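Local coordinates for protein CDP-glucose-4,6-dehydratase (Yersinia pseudotuberculosis, PDB 1RKX) that catalyses the NAD-dependent removal of water from CDP-D-glucose, giving CDP-4-dehydro-6-deoxy-D-glucose, as a member of the short-chain dehydrogenase/reductase superfamily, at residues T18-G23 / Q233-P238; S26-T31 / G241-A246. All blocks are in the same frame, centred on the assembly; numbering follows the deposited sequence.

How the interactions relate
Interaction 1 brings the start of helix 20-31, where two backbone amides bind the NAD phosphates, against Val235, just before helix 236-251; interaction 2 joins the two helices themselves, at the end of helix 20-31. Their centres lie about 10 Å apart. Along the chain the order is 18-23, 26-31, 233-238, 241-246, so the two pairs alternate. A probable hydrogen bond between Lys21 NZ and Tyr242 OH (2.7 Å) ties the pairs together, while Leu236 O packs against Trp28 CZ3. Together they connect the first helix of the Rossmann fold, with its dinucleotide-binding turn, to a region over 200 residues later.

Interaction 1: residues T18-G23 / Q233-P238; sequences TGFKGG and QHVLEP. With NAD (nicotinamide-adenine-dinucleotide), chain G.
Val235 points its branched side chain at the start of helix 20-31 and meets Phe20 coming from the opposite direction. The tight part lies here: Phe20 CZ is 3.8 Å from Val235 CB, the valine approaching the ring obliquely. CG of Phe20 stands anti to the backbone N (chi1 175°), which carries the ring to the valine, and Val196 backs both residues. Packing is looser at Lys21, whose CG stays 4.1 Å from Val235 CG2; neither part faces solvent, since all three touching residues are buried. Beyond CG the lysine chain, bent at chi3, runs past the NAD ribose to NZ, which hydrogen-bonds Tyr242 OH. His234 ND1 accepts from Leu236 N (3.1 Å), nearly straight, capping the turn into helix 236-251.

Gly19 and Gly22 belong to the GxxGxxG motif, which runs from the turn into the helix; without a side chain, Gly19 lets NAD O5B approach its CA closely. Phe20 N donates to NAD O2A and Lys21 N to O2N, each at 2.8 Å, so one amide serves each phosphate. Backbone amides at a helix start thus hold the pyrophosphate, probably helped by the helix dipole, with the apolar contact of Phe20 and Val235 beside them.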
loop_
_atom_site.group_PDB
_atom_site.type_symbol
_atom_site.label_atom_id
_atom_site.label_comp_id
_atom_site.label_asym_id
_atom_site.label_seq_id
_atom_site.Cartn_x
_atom_site.Cartn_y
_atom_site.Cartn_z
ATOM N N THR C 18 38.623 4.075 -5.661
ATOM C CA THR C 18 39.640 3.098 -5.272
ATOM C C THR C 18 39.036 1.741 -4.917
ATOM O O THR C 18 39.751 0.815 -4.543
ATOM C CB THR C 18 40.468 3.589 -4.058
ATOM O OG1 THR C 18 39.610 3.750 -2.924
ATOM C CG2 THR C 18 41.161 4.922 -4.381
ATOM N N GLY C 19 37.717 1.636 -5.039
ATOM C CA GLY C 19 37.039 0.392 -4.724
ATOM C C GLY C 19 36.746 -0.469 -5.941
ATOM O O GLY C 19 37.161 -0.154 -7.061
ATOM N N PHE C 20 36.015 -1.556 -5.714
ATOM C CA PHE C 20 35.661 -2.502 -6.769
ATOM C C PHE C 20 34.814 -1.888 -7.881
ATOM O O PHE C 20 35.250 -1.821 -9.034
ATOM C CB PHE C 20 34.939 -3.705 -6.145
ATOM C CG PHE C 20 34.423 -4.706 -7.146
ATOM C CD1 PHE C 20 35.281 -5.300 -8.072
ATOM C CD2 PHE C 20 33.085 -5.093 -7.126
ATOM C CE1 PHE C 20 34.815 -6.272 -8.965
ATOM C CE2 PHE C 20 32.603 -6.063 -8.010
ATOM C CZ PHE C 20 33.471 -6.656 -8.932
ATOM N N LYS C 21 33.604 -1.444 -7.551
ATOM C CA LYS C 21 32.732 -0.852 -8.559
ATOM C C LYS C 21 33.299 0.456 -9.088
ATOM O O LYS C 21 33.222 0.736 -10.286
ATOM C CB LYS C 21 31.332 -0.603 -7.989
ATOM C CG LYS C 21 30.576 -1.878 -7.620
ATOM C CD LYS C 21 29.212 -1.573 -7.021
ATOM C CE LYS C 21 28.309 -0.851 -8.012
ATOM N NZ LYS C 21 26.968 -0.539 -7.432
ATOM N N GLY C 22 33.866 1.253 -8.190
ATOM C CA GLY C 22 34.436 2.529 -8.576
ATOM C C GLY C 22 35.592 2.397 -9.546
ATOM O O GLY C 22 35.745 3.225 -10.444
ATOM N N GLY C 23 36.410 1.366 -9.351
ATOM C CA GLY C 23 37.541 1.136 -10.231
ATOM C C GLY C 23 37.071 0.766 -11.625
ATOM O O GLY C 23 37.549 1.317 -12.619
ATOM N N GLN C 233 25.095 -10.512 -10.663
ATOM C CA GLN C 233 25.263 -9.802 -11.927
ATOM C C GLN C 233 26.695 -9.302 -12.049
ATOM O O GLN C 233 27.314 -8.899 -11.058
ATOM C CB GLN C 233 24.296 -8.622 -12.020
ATOM C CG GLN C 233 24.407 -7.630 -10.869
ATOM C CD GLN C 233 23.381 -6.518 -10.951
ATOM O OE1 GLN C 233 23.118 -5.825 -9.962
ATOM N NE2 GLN C 233 22.803 -6.330 -12.136
ATOM N N HIS C 234 27.226 -9.336 -13.265
ATOM C CA HIS C 234 28.583 -8.866 -13.490
ATOM C C HIS C 234 28.583 -7.373 -13.190
ATOM O O HIS C 234 27.614 -6.665 -13.491
ATOM C CB HIS C 234 29.002 -9.132 -14.937
ATOM C CG HIS C 234 30.456 -8.894 -15.199
ATOM N ND1 HIS C 234 30.989 -7.632 -15.354
ATOM C CD2 HIS C 234 31.492 -9.757 -15.315
ATOM C CE1 HIS C 234 32.291 -7.729 -15.558
ATOM N NE2 HIS C 234 32.622 -9.007 -15.538
ATOM N N VAL C 235 29.671 -6.900 -12.593
ATOM C CA VAL C 235 29.799 -5.499 -12.220
ATOM C C VAL C 235 29.504 -4.519 -13.359
ATOM O O VAL C 235 28.992 -3.427 -13.125
ATOM C CB VAL C 235 31.210 -5.218 -11.628
ATOM C CG1 VAL C 235 32.294 -5.555 -12.648
ATOM C CG2 VAL C 235 31.307 -3.763 -11.179
ATOM N N LEU C 236 29.806 -4.902 -14.594
ATOM C CA LEU C 236 29.549 -4.005 -15.713
ATOM C C LEU C 236 28.059 -3.817 -16.031
ATOM O O LEU C 236 27.681 -2.834 -16.664
ATOM C CB LEU C 236 30.294 -4.492 -16.959
ATOM C CG LEU C 236 31.821 -4.551 -16.828
ATOM C CD1 LEU C 236 32.427 -5.079 -18.121
ATOM C CD2 LEU C 236 32.373 -3.158 -16.500
ATOM N N GLU C 237 27.215 -4.746 -15.587
ATOM C CA GLU C 237 25.778 -4.648 -15.848
ATOM C C GLU C 237 25.161 -3.410 -15.181
ATOM O O GLU C 237 24.598 -2.557 -15.862
ATOM C CB GLU C 237 25.072 -5.929 -15.391
ATOM C CG GLU C 237 25.623 -7.200 -16.061
ATOM C CD GLU C 237 24.925 -7.563 -17.370
ATOM O OE1 GLU C 237 24.643 -6.661 -18.195
ATOM O OE2 GLU C 237 24.668 -8.767 -17.585
ATOM N N PRO C 238 25.243 -3.298 -13.844
ATOM C CA PRO C 238 24.650 -2.096 -13.258
ATOM C C PRO C 238 25.391 -0.832 -13.692
ATOM O O PRO C 238 24.775 0.214 -13.887
ATOM C CB PRO C 238 24.750 -2.348 -11.752
ATOM C CG PRO C 238 25.939 -3.273 -11.633
ATOM C CD PRO C 238 25.714 -4.216 -12.793
HETATM P PA NAD G . 34.440 -1.256 -2.098
HETATM O O1A NAD G . 34.701 -1.440 -0.654
HETATM O O2A NAD G . 35.311 -2.002 -3.045
HETATM O O5B NAD G . 34.511 0.302 -2.492
HETATM C C5B NAD G . 34.125 1.290 -1.507
HETATM C C4B NAD G . 34.779 2.641 -1.802
HETATM O O4B NAD G . 34.298 3.465 -0.716
HETATM C C3B NAD G . 36.294 2.610 -1.666
HETATM O O3B NAD G . 36.837 3.252 -2.837
HETATM C C2B NAD G . 36.528 3.362 -0.369
HETATM O O2B NAD G . 37.836 3.995 -0.295
HETATM C C1B NAD G . 35.356 4.310 -0.352
HETATM N N9A NAD G . 35.093 4.849 0.973
HETATM C C8A NAD G . 34.581 4.195 2.062
HETATM N N7A NAD G . 34.470 4.966 3.141
HETATM C C5A NAD G . 34.943 6.193 2.720
HETATM C C6A NAD G . 35.089 7.424 3.398
HETATM N N6A NAD G . 34.779 7.662 4.656
HETATM N N1A NAD G . 35.601 8.479 2.690
HETATM C C2A NAD G . 35.936 8.264 1.376
HETATM N N3A NAD G . 35.846 7.172 0.647
HETATM C C4A NAD G . 35.333 6.149 1.384
HETATM O O3 NAD G . 32.939 -1.584 -2.367
HETATM P PN NAD G . 32.073 -1.599 -3.756
HETATM O O1N NAD G . 31.658 -2.996 -3.909
HETATM O O2N NAD G . 32.948 -1.119 -4.855
HETATM O O5D NAD G . 30.827 -0.691 -3.400
HETATM C C5D NAD G . 30.657 0.508 -4.164
HETATM C C4D NAD G . 29.377 1.208 -3.750
HETATM O O4D NAD G . 28.303 0.294 -4.153
HETATM C C3D NAD G . 29.122 1.463 -2.264
HETATM O O3D NAD G . 28.297 2.639 -2.146
HETATM C C2D NAD G . 28.360 0.212 -1.850
HETATM O O2D NAD G . 27.616 0.451 -0.644
HETATM C C1D NAD G . 27.474 0.007 -3.050
HETATM N N1N NAD G . 26.959 -1.355 -3.130
HETATM C C2N NAD G . 27.746 -2.442 -3.549
HETATM C C3N NAD G . 27.156 -3.809 -3.702
HETATM C C7N NAD G . 28.035 -4.881 -4.200
HETATM O O7N NAD G . 27.522 -6.002 -4.342
HETATM N N7N NAD G . 29.337 -4.697 -4.502
HETATM C C4N NAD G . 25.731 -4.038 -3.250
HETATM C C5N NAD G . 25.049 -2.783 -2.805
HETATM C C6N NAD G . 25.599 -1.588 -2.759
#

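Interaction 2: residues S26-T31 / G241-A246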
loop_
_atom_site.group_PDB
_atom_site.type_symbol
_atom_site.label_atom_id
_atom_site.label_comp_id
_atom_site.label_asym_id
_atom_site.label_seq_id
_atom_site.Cartn_x
_atom_site.Cartn_y
_atom_site.Cartn_z
ATOM N N SER C 26 35.612 3.894 -13.212
ATOM C CA SER C 26 36.658 4.851 -13.567
ATOM C C SER C 26 37.396 4.403 -14.825
ATOM O O SER C 26 37.654 5.213 -15.717
ATOM C CB SER C 26 37.637 5.020 -12.406
ATOM O OG SER C 26 36.984 5.633 -11.304
ATOM N N LEU C 27 37.731 3.117 -14.895
ATOM C CA LEU C 27 38.417 2.574 -16.067
ATOM C C LEU C 27 37.538 2.732 -17.302
ATOM O O LEU C 27 38.019 3.092 -18.381
ATOM C CB LEU C 27 38.736 1.094 -15.872
ATOM C CG LEU C 27 39.883 0.724 -14.935
ATOM C CD1 LEU C 27 39.916 -0.792 -14.732
ATOM C CD2 LEU C 27 41.200 1.228 -15.527
ATOM N N TRP C 28 36.243 2.465 -17.140
ATOM C CA TRP C 28 35.291 2.570 -18.242
ATOM C C TRP C 28 35.238 4.007 -18.753
ATOM O O TRP C 28 35.321 4.253 -19.958
ATOM C CB TRP C 28 33.895 2.134 -17.782
ATOM C CG TRP C 28 32.958 1.764 -18.912
ATOM C CD1 TRP C 28 33.019 2.192 -20.213
ATOM C CD2 TRP C 28 31.808 0.910 -18.827
ATOM N NE1 TRP C 28 31.980 1.655 -20.939
ATOM C CE2 TRP C 28 31.222 0.864 -20.114
ATOM C CE3 TRP C 28 31.217 0.179 -17.788
ATOM C CZ2 TRP C 28 30.069 0.114 -20.389
ATOM C CZ3 TRP C 28 30.065 -0.569 -18.062
ATOM C CH2 TRP C 28 29.508 -0.593 -19.356
ATOM N N LEU C 29 35.101 4.952 -17.827
ATOM C CA LEU C 29 35.047 6.370 -18.169
ATOM C C LEU C 29 36.336 6.789 -18.881
ATOM O O LEU C 29 36.293 7.516 -19.875
ATOM C CB LEU C 29 34.856 7.211 -16.899
ATOM C CG LEU C 29 33.480 7.102 -16.229
ATOM C CD1 LEU C 29 33.511 7.726 -14.834
ATOM C CD2 LEU C 29 32.443 7.796 -17.107
ATOM N N GLN C 30 37.475 6.332 -18.368
ATOM C CA GLN C 30 38.762 6.660 -18.981
ATOM C C GLN C 30 38.820 6.178 -20.430
ATOM O O GLN C 30 39.218 6.929 -21.323
ATOM C CB GLN C 30 39.912 6.039 -18.188
ATOM C CG GLN C 30 40.072 6.603 -16.782
ATOM C CD GLN C 30 41.121 5.872 -15.968
ATOM O OE1 GLN C 30 41.097 5.903 -14.731
ATOM N NE2 GLN C 30 42.053 5.215 -16.650
ATOM N N THR C 31 38.417 4.931 -20.669
ATOM C CA THR C 31 38.452 4.387 -22.024
ATOM C C THR C 31 37.565 5.161 -22.991
ATOM O O THR C 31 37.822 5.166 -24.193
ATOM C CB THR C 31 38.034 2.901 -22.066
ATOM O OG1 THR C 31 36.640 2.779 -21.774
ATOM C CG2 THR C 31 38.826 2.103 -21.058
ATOM N N GLY C 241 24.094 0.678 -16.620
ATOM C CA GLY C 241 22.867 1.393 -16.311
ATOM C C GLY C 241 23.164 2.767 -15.734
ATOM O O GLY C 241 22.494 3.741 -16.069
ATOM N N TYR C 242 24.170 2.847 -14.864
ATOM C CA TYR C 242 24.563 4.122 -14.252
ATOM C C TYR C 242 25.004 5.109 -15.337
ATOM O O TYR C 242 24.661 6.286 -15.295
ATOM C CB TYR C 242 25.734 3.927 -13.280
ATOM C CG TYR C 242 25.484 3.001 -12.102
ATOM C CD1 TYR C 242 26.523 2.675 -11.229
ATOM C CD2 TYR C 242 24.229 2.435 -11.875
ATOM C CE1 TYR C 242 26.322 1.807 -10.158
ATOM C CE2 TYR C 242 24.019 1.554 -10.801
ATOM C CZ TYR C 242 25.067 1.247 -9.954
ATOM O OH TYR C 242 24.873 0.363 -8.914
ATOM N N LEU C 243 25.782 4.618 -16.298
ATOM C CA LEU C 243 26.282 5.461 -17.387
ATOM C C LEU C 243 25.137 5.940 -18.267
ATOM O O LEU C 243 25.069 7.116 -18.624
ATOM C CB LEU C 243 27.308 4.693 -18.228
ATOM C CG LEU C 243 28.639 4.343 -17.548
ATOM C CD1 LEU C 243 29.394 3.315 -18.382
ATOM C CD2 LEU C 243 29.473 5.604 -17.355
ATOM N N LEU C 244 24.232 5.026 -18.611
ATOM C CA LEU C 244 23.079 5.364 -19.438
ATOM C C LEU C 244 22.237 6.428 -18.746
ATOM O O LEU C 244 21.794 7.393 -19.371
ATOM C CB LEU C 244 22.232 4.112 -19.685
ATOM C CG LEU C 244 20.962 4.292 -20.512
ATOM C CD1 LEU C 244 21.326 4.785 -21.915
ATOM C CD2 LEU C 244 20.218 2.962 -20.588
ATOM N N LEU C 245 22.012 6.248 -17.449
ATOM C CA LEU C 245 21.232 7.204 -16.675
ATOM C C LEU C 245 21.922 8.566 -16.630
ATOM O O LEU C 245 21.271 9.598 -16.776
ATOM C CB LEU C 245 21.028 6.693 -15.244
ATOM C CG LEU C 245 20.326 7.648 -14.273
ATOM C CD1 LEU C 245 18.928 7.969 -14.770
ATOM C CD2 LEU C 245 20.272 7.010 -12.886
ATOM N N ALA C 246 23.236 8.562 -16.416
ATOM C CA ALA C 246 23.995 9.806 -16.349
ATOM C C ALA C 246 23.823 10.606 -17.634
ATOM O O ALA C 246 23.622 11.821 -17.604
ATOM C CB ALA C 246 25.470 9.508 -16.121
#
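The carbonyl O of Trp28, whose indole meets Leu243 across the contact, accepts a hydrogen bond from Thr31 OG1 at 2.7 Å. The C=O...donor angle is 126°, with the hydroxyl tilted somewhat from the carbonyl plane. Threonine suits this last turn of helix 20-31, because its short hydroxyl can fold back onto a backbone oxygen one turn earlier.

Between 26-31 and 241-246 the contact is wholly apolar, and Leu243 carries it with both methyl groups. CD1 sits over one face of the Trp28 indole, 3.5 Å from the centroid of the six-membered ring and only 14° off its normal, a CH-pi contact. Its nearest ring atom is CD2 of Trp28, at 3.4 Å, on the bond where the two rings fuse. Trp28 CG lies anti to the backbone N (chi1 -161°), which swings the broad indole across to present that face. The other methyl, CD2 of Leu243, meets CD2 of Leu29 at 3.7 Å. A leucine fits here because its fork can serve two partners at once, and a tryptophan because its flat surface offers a methyl group a wide seat.

Other parts of the chain close round the group: Ile350 and Met354 of helix 342-355 pack on Trp28, while Trp7 of helix 4-7 touches both Leu29 and Leu243. Leu245, on a different side of helix 236-251 from Leu243, rests on strand 187-192. Two helices packed together beside a parallel sheet of strand order 3-2-1-4-5-6-7 fit the Rossmann-type alpha/beta fold of the SDR family.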